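Local atomic coordinates of alkane monooxygenase (PDB entry 3B9O), a protein that belongs to the luciferase-like monooxygenase family, a flavin-dependent group built on a TIM barrel, and carries a bound flavin mononucleotide. Residues Y63-E76 against E306-L320. Residues are numbered along the deposited sequence; the frame is centred on the assembly and turned at random.
Sequences YDVYRQSRDTAVRE and EGHLAHYGGGTGYDL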
loop_
_atom_site.group_PDB
_atom_site.type_symbol
_atom_site.label_atom_id
_atom_site.label_comp_id
_atom_site.label_asym_id
_atom_site.label_seq_id
_atom_site.Cartn_x
_atom_site.Cartn_y
_atom_site.Cartn_z
ATOM N N TYR A 63 -3.531 -10.044 15.468
ATOM C CA TYR A 63 -2.657 -11.173 15.244
ATOM C C TYR A 63 -2.737 -12.137 16.438
ATOM O O TYR A 63 -1.917 -12.077 17.334
ATOM C CB TYR A 63 -1.235 -10.663 15.047
ATOM C CG TYR A 63 -1.060 -10.050 13.681
ATOM C CD1 TYR A 63 -0.505 -10.789 12.630
ATOM C CD2 TYR A 63 -1.475 -8.743 13.423
ATOM C CE1 TYR A 63 -0.360 -10.240 11.359
ATOM C CE2 TYR A 63 -1.333 -8.183 12.153
ATOM C CZ TYR A 63 -0.797 -8.940 11.131
ATOM O OH TYR A 63 -0.637 -8.396 9.898
ATOM N N ASP A 64 -3.745 -12.994 16.415
ATOM C CA ASP A 64 -4.058 -13.859 17.570
ATOM C C ASP A 64 -4.025 -15.319 17.140
ATOM O O ASP A 64 -4.719 -16.146 17.715
ATOM C CB ASP A 64 -5.430 -13.495 18.174
ATOM C CG ASP A 64 -6.567 -13.634 17.181
ATOM O OD1 ASP A 64 -6.333 -14.140 16.057
ATOM O OD2 ASP A 64 -7.706 -13.217 17.507
ATOM N N VAL A 65 -3.242 -15.622 16.113
ATOM C CA VAL A 65 -3.217 -16.990 15.581
ATOM C C VAL A 65 -2.117 -17.768 16.290
ATOM O O VAL A 65 -2.362 -18.855 16.834
ATOM C CB VAL A 65 -3.082 -17.040 14.031
ATOM C CG1 VAL A 65 -2.747 -18.463 13.559
ATOM C CG2 VAL A 65 -4.373 -16.532 13.359
ATOM N N TYR A 66 -0.910 -17.198 16.302
ATOM C CA TYR A 66 0.212 -17.837 16.958
ATOM C C TYR A 66 -0.047 -17.981 18.478
ATOM O O TYR A 66 -0.423 -17.018 19.165
ATOM C CB TYR A 66 1.500 -17.084 16.644
ATOM C CG TYR A 66 2.730 -17.564 17.391
ATOM C CD1 TYR A 66 3.301 -18.811 17.124
ATOM C CD2 TYR A 66 3.322 -16.766 18.363
ATOM C CE1 TYR A 66 4.438 -19.237 17.808
ATOM C CE2 TYR A 66 4.444 -17.174 19.049
ATOM C CZ TYR A 66 4.995 -18.421 18.775
ATOM O OH TYR A 66 6.132 -18.815 19.446
ATOM N N ARG A 67 0.127 -19.218 18.968
ATOM C CA ARG A 67 -0.236 -19.651 20.327
ATOM C C ARG A 67 -1.685 -19.381 20.714
ATOM O O ARG A 67 -2.005 -19.248 21.902
ATOM C CB ARG A 67 0.750 -19.103 21.367
ATOM C CG ARG A 67 2.216 -19.386 20.983
ATOM C CD ARG A 67 3.208 -18.794 21.928
ATOM N NE ARG A 67 2.982 -19.278 23.281
ATOM C CZ ARG A 67 3.791 -20.107 23.947
ATOM N NH1 ARG A 67 4.928 -20.563 23.397
ATOM N NH2 ARG A 67 3.457 -20.469 25.178
ATOM N N GLN A 68 -2.553 -19.279 19.712
ATOM C CA GLN A 68 -3.996 -19.142 19.915
ATOM C C GLN A 68 -4.444 -17.898 20.716
ATOM O O GLN A 68 -5.559 -17.826 21.238
ATOM C CB GLN A 68 -4.537 -20.462 20.524
ATOM C CG GLN A 68 -4.321 -21.669 19.585
ATOM C CD GLN A 68 -4.867 -21.390 18.187
ATOM O OE1 GLN A 68 -4.135 -21.471 17.185
ATOM N NE2 GLN A 68 -6.146 -21.028 18.110
ATOM N N SER A 69 -3.571 -16.911 20.791
ATOM C CA SER A 69 -3.807 -15.754 21.621
ATOM C C SER A 69 -3.163 -14.536 20.973
ATOM O O SER A 69 -2.131 -14.646 20.316
ATOM C CB SER A 69 -3.174 -16.000 22.993
ATOM O OG SER A 69 -3.251 -14.860 23.795
ATOM N N ARG A 70 -3.773 -13.375 21.207
ATOM C CA ARG A 70 -3.186 -12.093 20.845
ATOM C C ARG A 70 -2.004 -11.735 21.729
ATOM O O ARG A 70 -1.318 -10.776 21.442
ATOM C CB ARG A 70 -4.242 -10.996 20.984
ATOM C CG ARG A 70 -4.689 -10.789 22.441
ATOM C CD ARG A 70 -5.725 -9.677 22.593
ATOM N NE ARG A 70 -6.057 -9.496 24.017
ATOM C CZ ARG A 70 -7.046 -10.148 24.622
ATOM N NH1 ARG A 70 -7.832 -10.955 23.904
ATOM N NH2 ARG A 70 -7.264 -9.960 25.924
ATOM N N ASP A 71 -1.771 -12.473 22.813
ATOM C CA ASP A 71 -0.785 -12.021 23.818
ATOM C C ASP A 71 0.627 -11.752 23.302
ATOM O O ASP A 71 1.269 -10.808 23.748
ATOM C CB ASP A 71 -0.736 -12.922 25.083
ATOM C CG ASP A 71 -2.047 -12.868 25.911
ATOM O OD1 ASP A 71 -2.966 -12.062 25.631
ATOM O OD2 ASP A 71 -2.172 -13.671 26.853
ATOM N N THR A 72 1.129 -12.584 22.397
ATOM C CA THR A 72 2.440 -12.309 21.784
ATOM C C THR A 72 2.427 -11.005 20.972
ATOM O O THR A 72 3.325 -10.170 21.111
ATOM C CB THR A 72 2.921 -13.468 20.886
ATOM O OG1 THR A 72 3.025 -14.659 21.680
ATOM C CG2 THR A 72 4.278 -13.162 20.300
ATOM N N ALA A 73 1.400 -10.836 20.130
ATOM C CA ALA A 73 1.245 -9.595 19.362
ATOM C C ALA A 73 1.208 -8.385 20.294
ATOM O O ALA A 73 1.866 -7.374 20.035
ATOM C CB ALA A 73 -0.008 -9.664 18.515
ATOM N N VAL A 74 0.450 -8.500 21.395
ATOM C CA VAL A 74 0.335 -7.421 22.379
ATOM C C VAL A 74 1.721 -7.122 23.000
ATOM O O VAL A 74 2.177 -5.966 23.009
ATOM C CB VAL A 74 -0.789 -7.692 23.454
ATOM C CG1 VAL A 74 -0.707 -6.681 24.570
ATOM C CG2 VAL A 74 -2.218 -7.648 22.811
ATOM N N ARG A 75 2.418 -8.166 23.479
ATOM C CA ARG A 75 3.732 -7.984 24.150
ATOM C C ARG A 75 4.812 -7.399 23.230
ATOM O O ARG A 75 5.665 -6.605 23.638
ATOM C CB ARG A 75 4.230 -9.327 24.721
ATOM C CG ARG A 75 5.483 -9.247 25.620
ATOM C CD ARG A 75 5.635 -10.547 26.491
ATOM N NE ARG A 75 5.031 -11.711 25.826
ATOM C CZ ARG A 75 4.018 -12.458 26.287
ATOM N NH1 ARG A 75 3.467 -12.252 27.489
ATOM N NH2 ARG A 75 3.565 -13.455 25.533
ATOM N N GLU A 76 4.793 -7.852 21.986
ATOM C CA GLU A 76 5.823 -7.482 21.010
ATOM C C GLU A 76 5.381 -6.285 20.143
ATOM O O GLU A 76 6.074 -5.930 19.184
ATOM C CB GLU A 76 6.078 -8.685 20.095
ATOM C CG GLU A 76 6.603 -9.919 20.808
ATOM C CD GLU A 76 8.126 -9.978 20.868
ATOM O OE1 GLU A 76 8.806 -9.235 20.120
ATOM O OE2 GLU A 76 8.638 -10.791 21.663
ATOM N N GLU A 306 9.872 -14.122 18.199
ATOM C CA GLU A 306 8.518 -14.301 18.699
ATOM C C GLU A 306 7.499 -13.330 18.052
ATOM O O GLU A 306 6.381 -13.717 17.697
ATOM C CB GLU A 306 8.543 -14.179 20.228
ATOM C CG GLU A 306 7.502 -15.028 20.932
ATOM C CD GLU A 306 7.788 -16.550 20.949
ATOM O OE1 GLU A 306 6.868 -17.305 21.290
ATOM O OE2 GLU A 306 8.887 -17.003 20.620
ATOM N N GLY A 307 7.912 -12.078 17.875
ATOM C CA GLY A 307 7.111 -11.110 17.137
ATOM C C GLY A 307 6.875 -11.542 15.705
ATOM O O GLY A 307 5.739 -11.531 15.225
ATOM N N HIS A 308 7.942 -11.992 15.037
ATOM C CA HIS A 308 7.756 -12.567 13.692
ATOM C C HIS A 308 6.867 -13.784 13.626
ATOM O O HIS A 308 6.084 -13.902 12.710
ATOM C CB HIS A 308 9.085 -12.823 13.012
ATOM C CG HIS A 308 9.864 -11.568 12.822
ATOM N ND1 HIS A 308 9.620 -10.703 11.785
ATOM C CD2 HIS A 308 10.821 -10.988 13.582
ATOM C CE1 HIS A 308 10.427 -9.667 11.879
ATOM N NE2 HIS A 308 11.165 -9.814 12.964
ATOM N N LEU A 309 6.956 -14.676 14.610
ATOM C CA LEU A 309 6.015 -15.807 14.638
ATOM C C LEU A 309 4.565 -15.345 14.713
ATOM O O LEU A 309 3.683 -15.915 14.050
ATOM C CB LEU A 309 6.346 -16.766 15.792
ATOM C CG LEU A 309 7.225 -18.022 15.709
ATOM C CD1 LEU A 309 7.799 -18.377 14.366
ATOM C CD2 LEU A 309 8.275 -17.991 16.809
ATOM N N ALA A 310 4.301 -14.327 15.527
ATOM C CA ALA A 310 2.947 -13.773 15.650
ATOM C C ALA A 310 2.463 -13.226 14.303
ATOM O O ALA A 310 1.323 -13.497 13.887
ATOM C CB ALA A 310 2.886 -12.677 16.760
ATOM N N HIS A 311 3.353 -12.513 13.609
ATOM C CA HIS A 311 3.015 -11.898 12.313
ATOM C C HIS A 311 2.707 -12.961 11.275
ATOM O O HIS A 311 1.721 -12.880 10.558
ATOM C CB HIS A 311 4.177 -11.029 11.825
ATOM C CG HIS A 311 3.816 -10.121 10.697
ATOM N ND1 HIS A 311 4.524 -8.976 10.404
ATOM C CD2 HIS A 311 2.800 -10.170 9.801
ATOM C CE1 HIS A 311 3.973 -8.371 9.366
ATOM N NE2 HIS A 311 2.915 -9.063 8.995
ATOM N N TYR A 312 3.580 -13.957 11.218
ATOM C CA TYR A 312 3.438 -15.109 10.337
ATOM C C TYR A 312 2.112 -15.811 10.571
ATOM O O TYR A 312 1.438 -16.166 9.618
ATOM C CB TYR A 312 4.617 -16.063 10.543
ATOM C CG TYR A 312 4.609 -17.294 9.655
ATOM C CD1 TYR A 312 5.268 -17.300 8.424
ATOM C CD2 TYR A 312 3.935 -18.466 10.057
ATOM C CE1 TYR A 312 5.272 -18.455 7.609
ATOM C CE2 TYR A 312 3.915 -19.600 9.263
ATOM C CZ TYR A 312 4.583 -19.597 8.050
ATOM O OH TYR A 312 4.551 -20.750 7.293
ATOM N N GLY A 313 1.747 -16.027 11.835
ATOM C CA GLY A 313 0.479 -16.652 12.177
ATOM C C GLY A 313 -0.736 -15.929 11.604
ATOM O O GLY A 313 -1.543 -16.540 10.912
ATOM N N GLY A 314 -0.877 -14.638 11.913
ATOM C CA GLY A 314 -1.949 -13.835 11.341
ATOM C C GLY A 314 -1.918 -13.826 9.823
ATOM O O GLY A 314 -2.947 -13.996 9.181
ATOM N N GLY A 315 -0.742 -13.620 9.242
ATOM C CA GLY A 315 -0.594 -13.535 7.769
ATOM C C GLY A 315 -0.877 -14.821 6.995
ATOM O O GLY A 315 -1.453 -14.766 5.908
ATOM N N THR A 316 -0.480 -15.972 7.563
ATOM C CA THR A 316 -0.630 -17.295 6.921
ATOM C C THR A 316 -1.794 -18.127 7.462
ATOM O O THR A 316 -2.388 -18.954 6.747
ATOM C CB THR A 316 0.684 -18.122 7.018
ATOM O OG1 THR A 316 0.916 -18.522 8.378
ATOM C CG2 THR A 316 1.880 -17.299 6.493
ATOM N N GLY A 317 -2.159 -17.889 8.719
ATOM C CA GLY A 317 -3.185 -18.717 9.347
ATOM C C GLY A 317 -2.611 -19.924 10.076
ATOM O O GLY A 317 -3.350 -20.621 10.771
ATOM N N TYR A 318 -1.297 -20.135 9.927
ATOM C CA TYR A 318 -0.549 -21.222 10.581
ATOM C C TYR A 318 0.022 -20.797 11.932
ATOM O O TYR A 318 0.869 -19.875 12.018
ATOM C CB TYR A 318 0.598 -21.754 9.695
ATOM C CG TYR A 318 0.093 -22.520 8.486
ATOM C CD1 TYR A 318 -0.036 -21.894 7.244
ATOM C CD2 TYR A 318 -0.285 -23.879 8.597
ATOM C CE1 TYR A 318 -0.534 -22.599 6.127
ATOM C CE2 TYR A 318 -0.779 -24.589 7.496
ATOM C CZ TYR A 318 -0.899 -23.944 6.267
ATOM O OH TYR A 318 -1.386 -24.639 5.184
ATOM N N ASP A 319 -0.444 -21.492 12.973
ATOM C CA ASP A 319 0.107 -21.354 14.307
ATOM C C ASP A 319 1.251 -22.356 14.515
ATOM O O ASP A 319 0.992 -23.526 14.830
ATOM C CB ASP A 319 -0.995 -21.580 15.365
ATOM C CG ASP A 319 -0.449 -21.587 16.779
ATOM O OD1 ASP A 319 0.756 -21.359 16.964
ATOM O OD2 ASP A 319 -1.219 -21.816 17.723
ATOM N N LEU A 320 2.499 -21.899 14.385
ATOM C CA LEU A 320 3.660 -22.813 14.413
ATOM C C LEU A 320 3.991 -23.433 15.781
ATOM O O LEU A 320 4.888 -24.297 15.875
ATOM C CB LEU A 320 4.926 -22.128 13.874
ATOM C CG LEU A 320 4.883 -21.598 12.439
ATOM C CD1 LEU A 320 6.243 -21.049 12.025
ATOM C CD2 LEU A 320 4.399 -22.688 11.466
HETATM O O HOH W 1 -0.661 -14.554 15.538
#
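The Y66 ring lies sandwiched between L309 and a neighbour in its own loop: CB of L309 sits over the centre of one face, 3.6 Å from the ring centroid, and CG of R67 covers the opposite face. With CG of Y66 anti to the backbone N (chi1 174°), the ring runs along helix 306-316 until OH of Y66 gives a very short hydrogen bond, 2.5 Å, to OE1 of E306. That oxygen lies in the ring plane at its edge, the carboxylate being turned 63° from the ring. NH1 of R67 passes 4.3 Å from the same OE1 without pointing an N-H at it, so any attraction there is probably electrostatic only. D319 crosses Y66 at about a right angle and takes the backbone N-H of R67 on OD1 at 3.0 Å, from well above the carboxylate plane; S321 also bonds OD1. In this luciferase-like TIM barrel the connection that follows strand 53-57, with its short helix 71-75, packs on helix 306-316 close to the flavin, the side chain of Y63 lying about 6 Å from the bound FMN. The Y63 ring turns its edge to the carbonyls of A310 and H311 and lies obliquely to the H311 imidazole, planes 79° apart, while Q79 bonds its OH. G314 has no side chain to stand in the way, and CD1 of Y63 comes within 3.6 Å of its CA. V65 packs on the last turn of the helix, its CG1 3.5 Å from O of G313. A water accepts from N of Y66 and donates to O of A310, linking the loop backbone to the helix, and CG2 of T72 rests against CB of A310 at 3.8 Å.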